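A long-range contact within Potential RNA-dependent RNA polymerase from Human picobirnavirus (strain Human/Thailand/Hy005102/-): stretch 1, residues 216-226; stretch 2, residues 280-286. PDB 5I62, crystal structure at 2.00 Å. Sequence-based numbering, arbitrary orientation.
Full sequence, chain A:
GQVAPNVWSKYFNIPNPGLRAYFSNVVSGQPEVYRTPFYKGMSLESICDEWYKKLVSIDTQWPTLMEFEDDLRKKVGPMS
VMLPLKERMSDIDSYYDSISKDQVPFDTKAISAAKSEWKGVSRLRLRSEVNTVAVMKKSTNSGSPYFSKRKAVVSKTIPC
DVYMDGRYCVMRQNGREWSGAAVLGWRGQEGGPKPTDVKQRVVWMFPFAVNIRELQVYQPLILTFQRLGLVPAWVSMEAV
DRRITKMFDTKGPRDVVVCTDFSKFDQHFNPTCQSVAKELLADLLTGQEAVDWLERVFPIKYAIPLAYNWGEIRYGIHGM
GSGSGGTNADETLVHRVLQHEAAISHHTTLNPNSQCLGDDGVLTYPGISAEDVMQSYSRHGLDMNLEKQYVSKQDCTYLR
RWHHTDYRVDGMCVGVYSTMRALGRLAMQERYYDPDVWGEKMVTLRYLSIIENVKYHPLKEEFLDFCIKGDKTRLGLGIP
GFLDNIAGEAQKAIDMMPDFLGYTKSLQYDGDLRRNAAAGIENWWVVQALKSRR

Stretch 1 (216-226) QVYQPLILTFQ
Stretch 2 (280-286) LLADLLT

The most unusual feature is a 3.4 Å approach of Leu-221 CD1 to Leu-281 CD2, short for two methyl carbons, with Leu-221 chi2 off its well at 149°. No hydrogen bond joins the two stretches; side chains alone bridge the gap, burying 275 Å² in total. The helix axes approach no closer than 12.2 Å, and their N-to-C directions cross at 74°. Register is fixed by CA–CA distances of 8.3 Å for Val-217 to Leu-285 and 8.4 Å for Leu-221 to Leu-284.

Stretch 1 is helical throughout (mostly near -60/-45, with Val-217 at -100/-49 and Gln-216 at -56/-27), but kinked where the N atoms of Val-217 and Pro-220 lack bonds to the preceding turn; proline has no amide hydrogen to give. Stretch 2 is helical through Leu-284; Leu-285 leaves helical values at -94/161, while its N donates a hydrogen bond to Leu-281 O, 2.9 Å away.

Leu-221 (chi1 t) and Leu-281 (m,t) both direct CA-to-CB toward the partner stretch. The same Leu-221 CD1 lies 4.1 Å from Leu-284 CD1, which also meets Phe-225 CZ at 3.9 Å. Tyr-218 and Phe-225, both chi1 m, start sideways but bring their ring ends nearer; Tyr-218 CE1 lies 4.1 Å from Leu-281 CD1. Val-217 (t) CG2 reaches Leu-285 (m,t) CD2 at 3.9 Å.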

ATOM      1  N   GLN A 216     -12.198 -13.046  -6.720  1.00 19.19           N
ATOM      2  CA  GLN A 216     -13.227 -13.996  -6.312  1.00 20.22           C
ATOM      3  C   GLN A 216     -12.908 -14.613  -4.949  1.00 21.39           C
ATOM      4  O   GLN A 216     -13.818 -15.066  -4.247  1.00 18.12           O
ATOM      5  CB  GLN A 216     -13.381 -15.102  -7.352  1.00 17.94           C
ATOM      6  CG  GLN A 216     -14.048 -14.675  -8.653  1.00 20.78           C
ATOM      7  CD  GLN A 216     -14.209 -15.856  -9.574  1.00 25.96           C
ATOM      8  OE1 GLN A 216     -13.317 -16.159 -10.368  1.00 25.69           O
ATOM      9  NE2 GLN A 216     -15.321 -16.574  -9.431  1.00 22.87           N
ATOM     10  N   VAL A 217     -11.625 -14.677  -4.586  1.00 17.98           N
ATOM     11  CA  VAL A 217     -11.208 -15.149  -3.267  1.00 14.68           C
ATOM     12  C   VAL A 217     -10.887 -13.967  -2.361  1.00 16.37           C
ATOM     13  O   VAL A 217     -11.356 -13.897  -1.221  1.00 19.39           O
ATOM     14  CB  VAL A 217     -10.001 -16.095  -3.360  1.00 16.85           C
ATOM     15  CG1 VAL A 217      -9.323 -16.211  -1.986  1.00 17.16           C
ATOM     16  CG2 VAL A 217     -10.439 -17.463  -3.835  1.00 14.19           C
ATOM     17  N   TYR A 218     -10.083 -13.025  -2.845  1.00 15.70           N
ATOM     18  CA  TYR A 218      -9.559 -12.015  -1.931  1.00 17.68           C
ATOM     19  C   TYR A 218     -10.642 -11.049  -1.462  1.00 20.17           C
ATOM     20  O   TYR A 218     -10.578 -10.543  -0.331  1.00 16.13           O
ATOM     21  CB  TYR A 218      -8.395 -11.274  -2.571  1.00 15.77           C
ATOM     22  CG  TYR A 218      -7.204 -12.169  -2.763  1.00 16.91           C
ATOM     23  CD1 TYR A 218      -6.546 -12.712  -1.662  1.00 16.03           C
ATOM     24  CD2 TYR A 218      -6.733 -12.484  -4.031  1.00 17.99           C
ATOM     25  CE1 TYR A 218      -5.453 -13.550  -1.815  1.00 18.01           C
ATOM     26  CE2 TYR A 218      -5.627 -13.315  -4.197  1.00 19.21           C
ATOM     27  CZ  TYR A 218      -4.988 -13.840  -3.082  1.00 18.98           C
ATOM     28  OH  TYR A 218      -3.890 -14.662  -3.227  1.00 17.46           O
ATOM     29  N   GLN A 219     -11.650 -10.774  -2.312  1.00 16.80           N
ATOM     30  CA  GLN A 219     -12.744  -9.898  -1.893  1.00 17.61           C
ATOM     31  C   GLN A 219     -13.491 -10.460  -0.687  1.00 19.54           C
ATOM     32  O   GLN A 219     -13.571  -9.771   0.345  1.00 18.55           O
ATOM     33  CB  GLN A 219     -13.694  -9.643  -3.074  1.00 23.51           C
ATOM     34  CG  GLN A 219     -13.814  -8.258  -3.557  1.00 29.43           C
ATOM     35  CD  GLN A 219     -14.672  -8.215  -4.825  1.00 31.47           C
ATOM     36  OE1 GLN A 219     -15.659  -8.951  -4.953  1.00 33.98           O
ATOM     37  NE2 GLN A 219     -14.291  -7.364  -5.758  1.00 32.31           N
ATOM     38  N   PRO A 220     -14.064 -11.668  -0.743  1.00 18.81           N
ATOM     39  CA  PRO A 220     -14.715 -12.200   0.466  1.00 20.34           C
ATOM     40  C   PRO A 220     -13.757 -12.393   1.633  1.00 22.40           C
ATOM     41  O   PRO A 220     -14.170 -12.245   2.787  1.00 20.42           O
ATOM     42  CB  PRO A 220     -15.315 -13.535  -0.009  1.00 23.28           C
ATOM     43  CG  PRO A 220     -14.570 -13.886  -1.222  1.00 24.39           C
ATOM     44  CD  PRO A 220     -14.215 -12.586  -1.883  1.00 18.90           C
ATOM     45  N   LEU A 221     -12.491 -12.722   1.364  1.00 18.91           N
ATOM     46  CA  LEU A 221     -11.505 -12.870   2.436  1.00 21.13           C
ATOM     47  C   LEU A 221     -11.364 -11.580   3.236  1.00 19.58           C
ATOM     48  O   LEU A 221     -11.444 -11.569   4.472  1.00 17.33           O
ATOM     49  CB  LEU A 221     -10.154 -13.273   1.844  1.00 17.34           C
ATOM     50  CG  LEU A 221      -9.049 -13.609   2.852  1.00 26.87           C
ATOM     51  CD1 LEU A 221      -8.133 -14.643   2.238  1.00 27.43           C
ATOM     52  CD2 LEU A 221      -8.226 -12.399   3.267  1.00 23.83           C
ATOM     53  N   ILE A 222     -11.110 -10.481   2.533  1.00 18.53           N
ATOM     54  CA  ILE A 222     -10.912  -9.204   3.197  1.00 17.53           C
ATOM     55  C   ILE A 222     -12.166  -8.787   3.953  1.00 18.15           C
ATOM     56  O   ILE A 222     -12.082  -8.325   5.100  1.00 15.93           O
ATOM     57  CB  ILE A 222     -10.450  -8.152   2.177  1.00 18.59           C
ATOM     58  CG1 ILE A 222      -9.001  -8.457   1.773  1.00 20.37           C
ATOM     59  CG2 ILE A 222     -10.567  -6.750   2.766  1.00 22.22           C
ATOM     60  CD1 ILE A 222      -8.535  -7.771   0.498  1.00 28.24           C
ATOM     61  N   LEU A 223     -13.346  -8.992   3.349  1.00 17.34           N
ATOM     62  CA  LEU A 223     -14.604  -8.634   4.006  1.00 19.62           C
ATOM     63  C   LEU A 223     -14.802  -9.405   5.307  1.00 20.46           C
ATOM     64  O   LEU A 223     -15.220  -8.829   6.321  1.00 18.33           O
ATOM     65  CB  LEU A 223     -15.794  -8.887   3.083  1.00 23.64           C
ATOM     66  CG  LEU A 223     -16.380  -7.680   2.364  1.00 35.18           C
ATOM     67  CD1 LEU A 223     -17.669  -8.097   1.652  1.00 34.68           C
ATOM     68  CD2 LEU A 223     -16.632  -6.543   3.363  1.00 30.82           C
ATOM     69  N   THR A 224     -14.565 -10.721   5.268  1.00 17.77           N
ATOM     70  CA  THR A 224     -14.653 -11.558   6.462  1.00 21.71           C
ATOM     71  C   THR A 224     -13.668 -11.106   7.536  1.00 20.62           C
ATOM     72  O   THR A 224     -14.029 -10.985   8.712  1.00 18.02           O
ATOM     73  CB  THR A 224     -14.395 -13.017   6.087  1.00 23.04           C
ATOM     74  OG1 THR A 224     -15.507 -13.516   5.345  1.00 28.49           O
ATOM     75  CG2 THR A 224     -14.181 -13.885   7.341  1.00 21.05           C
ATOM     76  N   PHE A 225     -12.412 -10.870   7.148  1.00 18.20           N
ATOM     77  CA  PHE A 225     -11.412 -10.416   8.108  1.00 20.44           C
ATOM     78  C   PHE A 225     -11.776  -9.054   8.679  1.00 22.39           C
ATOM     79  O   PHE A 225     -11.569  -8.801   9.873  1.00 21.72           O
ATOM     80  CB  PHE A 225     -10.029 -10.379   7.459  1.00 17.43           C
ATOM     81  CG  PHE A 225      -9.313 -11.702   7.491  1.00 21.04           C
ATOM     82  CD1 PHE A 225      -9.954 -12.863   7.105  1.00 21.02           C
ATOM     83  CD2 PHE A 225      -8.000 -11.786   7.928  1.00 25.04           C
ATOM     84  CE1 PHE A 225      -9.306 -14.085   7.152  1.00 25.30           C
ATOM     85  CE2 PHE A 225      -7.338 -13.010   7.969  1.00 22.79           C
ATOM     86  CZ  PHE A 225      -7.993 -14.153   7.582  1.00 23.44           C
ATOM     87  N   GLN A 226     -12.332  -8.171   7.845  1.00 17.84           N
ATOM     88  CA  GLN A 226     -12.766  -6.854   8.312  1.00 19.87           C
ATOM     89  C   GLN A 226     -13.845  -6.970   9.377  1.00 21.84           C
ATOM     90  O   GLN A 226     -13.789  -6.296  10.415  1.00 22.07           O
ATOM     91  CB  GLN A 226     -13.277  -6.013   7.137  1.00 18.46           C
ATOM     92  CG  GLN A 226     -12.178  -5.479   6.256  1.00 19.17           C
ATOM     93  CD  GLN A 226     -12.705  -4.821   4.993  1.00 20.06           C
ATOM     94  OE1 GLN A 226     -13.724  -5.237   4.430  1.00 21.61           O
ATOM     95  NE2 GLN A 226     -12.002  -3.789   4.540  1.00 19.96           N
ATOM     96  N   LEU A 280      -2.244 -21.226   4.015  1.00 17.02           N
ATOM     97  CA  LEU A 280      -3.229 -20.492   4.807  1.00 16.71           C
ATOM     98  C   LEU A 280      -4.531 -20.317   4.038  1.00 18.77           C
ATOM     99  O   LEU A 280      -5.627 -20.459   4.599  1.00 18.66           O
ATOM    100  CB  LEU A 280      -2.666 -19.135   5.208  1.00 16.92           C
ATOM    101  CG  LEU A 280      -1.410 -19.197   6.076  1.00 20.77           C
ATOM    102  CD1 LEU A 280      -0.867 -17.785   6.288  1.00 18.04           C
ATOM    103  CD2 LEU A 280      -1.734 -19.864   7.404  1.00 17.49           C
ATOM    104  N   LEU A 281      -4.427 -19.960   2.752  1.00 17.56           N
ATOM    105  CA  LEU A 281      -5.621 -19.806   1.925  1.00 19.87           C
ATOM    106  C   LEU A 281      -6.375 -21.126   1.793  1.00 19.98           C
ATOM    107  O   LEU A 281      -7.612 -21.151   1.831  1.00 20.02           O
ATOM    108  CB  LEU A 281      -5.237 -19.276   0.542  1.00 17.55           C
ATOM    109  CG  LEU A 281      -4.786 -17.823   0.573  1.00 19.91           C
ATOM    110  CD1 LEU A 281      -4.329 -17.400  -0.825  1.00 19.74           C
ATOM    111  CD2 LEU A 281      -5.943 -16.974   1.044  1.00 17.98           C
ATOM    112  N   ALA A 282      -5.649 -22.236   1.640  1.00 16.90           N
ATOM    113  CA  ALA A 282      -6.321 -23.527   1.529  1.00 20.89           C
ATOM    114  C   ALA A 282      -7.069 -23.865   2.816  1.00 22.10           C
ATOM    115  O   ALA A 282      -8.143 -24.480   2.778  1.00 21.71           O
ATOM    116  CB  ALA A 282      -5.314 -24.619   1.169  1.00 23.66           C
ATOM    117  N   ASP A 283      -6.525 -23.460   3.967  1.00 20.17           N
ATOM    118  CA  ASP A 283      -7.236 -23.636   5.232  1.00 21.93           C
ATOM    119  C   ASP A 283      -8.515 -22.806   5.269  1.00 23.81           C
ATOM    120  O   ASP A 283      -9.569 -23.285   5.699  1.00 24.06           O
ATOM    121  CB  ASP A 283      -6.327 -23.253   6.406  1.00 22.34           C
ATOM    122  CG  ASP A 283      -6.942 -23.610   7.755  1.00 27.30           C
ATOM    123  OD1 ASP A 283      -6.987 -24.809   8.082  1.00 29.14           O
ATOM    124  OD2 ASP A 283      -7.405 -22.700   8.474  1.00 26.11           O
ATOM    125  N   LEU A 284      -8.430 -21.549   4.831  1.00 19.70           N
ATOM    126  CA  LEU A 284      -9.566 -20.632   4.902  1.00 22.74           C
ATOM    127  C   LEU A 284     -10.670 -20.994   3.912  1.00 20.77           C
ATOM    128  O   LEU A 284     -11.844 -20.687   4.153  1.00 19.44           O
ATOM    129  CB  LEU A 284      -9.093 -19.202   4.644  1.00 19.31           C
ATOM    130  CG  LEU A 284      -8.264 -18.541   5.757  1.00 23.40           C
ATOM    131  CD1 LEU A 284      -7.542 -17.291   5.247  1.00 21.51           C
ATOM    132  CD2 LEU A 284      -9.173 -18.162   6.894  1.00 23.54           C
ATOM    133  N   LEU A 285     -10.318 -21.613   2.797  1.00 18.64           N
ATOM    134  CA  LEU A 285     -11.263 -21.821   1.709  1.00 22.15           C
ATOM    135  C   LEU A 285     -11.930 -23.189   1.817  1.00 26.69           C
ATOM    136  O   LEU A 285     -11.422 -24.105   2.457  1.00 22.95           O
ATOM    137  CB  LEU A 285     -10.564 -21.698   0.361  1.00 18.51           C
ATOM    138  CG  LEU A 285     -10.221 -20.290  -0.125  1.00 22.07           C
ATOM    139  CD1 LEU A 285      -9.078 -20.377  -1.128  1.00 23.01           C
ATOM    140  CD2 LEU A 285     -11.447 -19.644  -0.767  1.00 20.34           C
ATOM    141  N   THR A 286     -13.069 -23.326   1.144  1.00 28.05           N
ATOM    142  CA  THR A 286     -13.746 -24.605   1.037  1.00 27.28           C
ATOM    143  C   THR A 286     -14.395 -24.708  -0.337  1.00 28.07           C
ATOM    144  O   THR A 286     -14.819 -23.704  -0.907  1.00 24.72           O
ATOM    145  CB  THR A 286     -14.790 -24.766   2.157  1.00 29.32           C
ATOM    146  OG1 THR A 286     -15.377 -26.065   2.082  1.00 33.10           O
ATOM    147  CG2 THR A 286     -15.880 -23.707   2.030  1.00 33.46           C
TER